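Local coordinates for protein glutathione S-transferase-3 (Necator americanus, PDB 3W8S) that probably catalyses the conjugation of glutathione to electrophilic compounds such as organic halides, and binds glutathione as a sigma-class detoxification enzyme, at residues 124-127 with 128-131. Residues are numbered along the deposited sequence; the frame is centred on the assembly and turned at random.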
loop_
_atom_site.group_PDB
_atom_site.type_symbol
_atom_site.label_atom_id
_atom_site.label_comp_id
_atom_site.label_asym_id
_atom_site.label_seq_id
_atom_site.Cartn_x
_atom_site.Cartn_y
_atom_site.Cartn_z
ATOM N N VAL A 124 9.579 8.699 18.843
ATOM C CA VAL A 124 8.777 8.268 17.688
ATOM C C VAL A 124 9.655 7.408 16.743
ATOM O O VAL A 124 9.318 6.257 16.450
ATOM C CB VAL A 124 8.141 9.451 16.907
ATOM C CG1 VAL A 124 7.412 8.951 15.636
ATOM C CG2 VAL A 124 7.116 10.181 17.801
ATOM N N PHE A 125 10.760 7.944 16.277
ATOM C CA PHE A 125 11.496 7.251 15.273
ATOM C C PHE A 125 12.133 5.926 15.756
ATOM O O PHE A 125 11.958 4.833 15.164
ATOM C CB PHE A 125 12.576 8.164 14.677
ATOM C CG PHE A 125 13.386 7.472 13.618
ATOM C CD1 PHE A 125 12.806 7.129 12.374
ATOM C CD2 PHE A 125 14.677 7.086 13.851
ATOM C CE1 PHE A 125 13.507 6.442 11.364
ATOM C CE2 PHE A 125 15.398 6.374 12.845
ATOM C CZ PHE A 125 14.805 6.063 11.590
ATOM N N LEU A 126 12.960 6.007 16.800
ATOM C CA LEU A 126 13.673 4.810 17.204
ATOM C C LEU A 126 12.749 3.657 17.743
ATOM O O LEU A 126 12.956 2.522 17.394
ATOM C CB LEU A 126 14.795 5.158 18.236
ATOM C CG LEU A 126 16.026 5.814 17.528
ATOM C CD1 LEU A 126 16.994 6.561 18.522
ATOM C CD2 LEU A 126 16.758 4.839 16.591
ATOM N N PRO A 127 11.711 3.976 18.557
ATOM C CA PRO A 127 10.724 2.933 18.929
ATOM C C PRO A 127 10.008 2.349 17.695
ATOM O O PRO A 127 9.755 1.165 17.688
ATOM C CB PRO A 127 9.699 3.684 19.852
ATOM C CG PRO A 127 10.602 4.804 20.478
ATOM C CD PRO A 127 11.447 5.254 19.251
ATOM N N ALA A 128 9.621 3.185 16.718
ATOM C CA ALA A 128 8.997 2.622 15.506
ATOM C C ALA A 128 9.976 1.717 14.766
ATOM O O ALA A 128 9.529 0.666 14.341
ATOM C CB ALA A 128 8.499 3.737 14.559
ATOM N N ARG A 129 11.276 2.114 14.612
ATOM C CA ARG A 129 12.320 1.368 13.799
ATOM C C ARG A 129 12.514 0.054 14.572
ATOM O O ARG A 129 12.714 -1.059 13.983
ATOM C CB ARG A 129 13.736 2.145 13.737
ATOM C CG ARG A 129 14.923 1.122 13.647
ATOM C CD ARG A 129 16.263 1.146 14.404
ATOM N NE ARG A 129 15.811 1.209 15.632
ATOM C CZ ARG A 129 16.409 1.198 16.779
ATOM N NH1 ARG A 129 17.704 1.034 17.057
ATOM N NH2 ARG A 129 15.480 1.319 17.647
ATOM N N GLU A 130 12.452 0.133 15.915
ATOM C CA GLU A 130 12.648 -1.104 16.712
ATOM C C GLU A 130 11.591 -2.187 16.352
ATOM O O GLU A 130 11.907 -3.377 16.211
ATOM C CB GLU A 130 12.576 -0.823 18.223
ATOM C CG GLU A 130 12.553 -2.066 19.080
ATOM C CD GLU A 130 12.594 -1.780 20.606
ATOM O OE1 GLU A 130 13.488 -1.000 21.081
ATOM O OE2 GLU A 130 11.709 -2.322 21.312
ATOM N N LYS A 131 10.334 -1.788 16.274
ATOM C CA LYS A 131 9.337 -2.786 15.947
ATOM C C LYS A 131 9.539 -3.264 14.488
ATOM O O LYS A 131 9.443 -4.481 14.204
ATOM C CB LYS A 131 7.935 -2.159 15.988
ATOM C CG LYS A 131 7.627 -1.661 17.397
ATOM C CD LYS A 131 6.201 -1.105 17.509
ATOM C CE LYS A 131 6.188 0.295 16.891
ATOM N NZ LYS A 131 4.942 1.011 17.251
#
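The guanidinium of Arg129 carries Leu126 on one face. Leu126 CD2 sits over the centre of the group, 3.7 Å from Arg129 CZ. Arg129 NH2 gives a 2.8 Å hydrogen bond to Leu126 O, which is tilted out of the guanidinium plane. The donor stands above the carbonyl plane, 43° out of it, and is not on a lone pair. The Arg129 chain bends at chi2 and chi3 (-137° and 55°), which folds the group back beside the Leu126 side chain. Glu130 N is a second donor on the same oxygen, a backbone bond of 2.9 Å from the opposite face of the carbonyl. Arg129 NH1 is held by Ile174 O, so the guanidinium ties the helix to the loop after helix 155-170. The ring of Phe125 stacks on Phe105 and meets Phe167 edge to face. Ala128 is buried against Phe98 of helix 82-101, and Lys131 NZ forms a salt bridge with Glu101. Pro127 has no N-H to give to the preceding turn, and the helix kinks there. Ala128 N resumes the i to i-4 pattern with a 3.1 Å bond to Val124 O. This is a proline-kinked alpha helix in the all-helical C-terminal domain of the glutathione transferase fold.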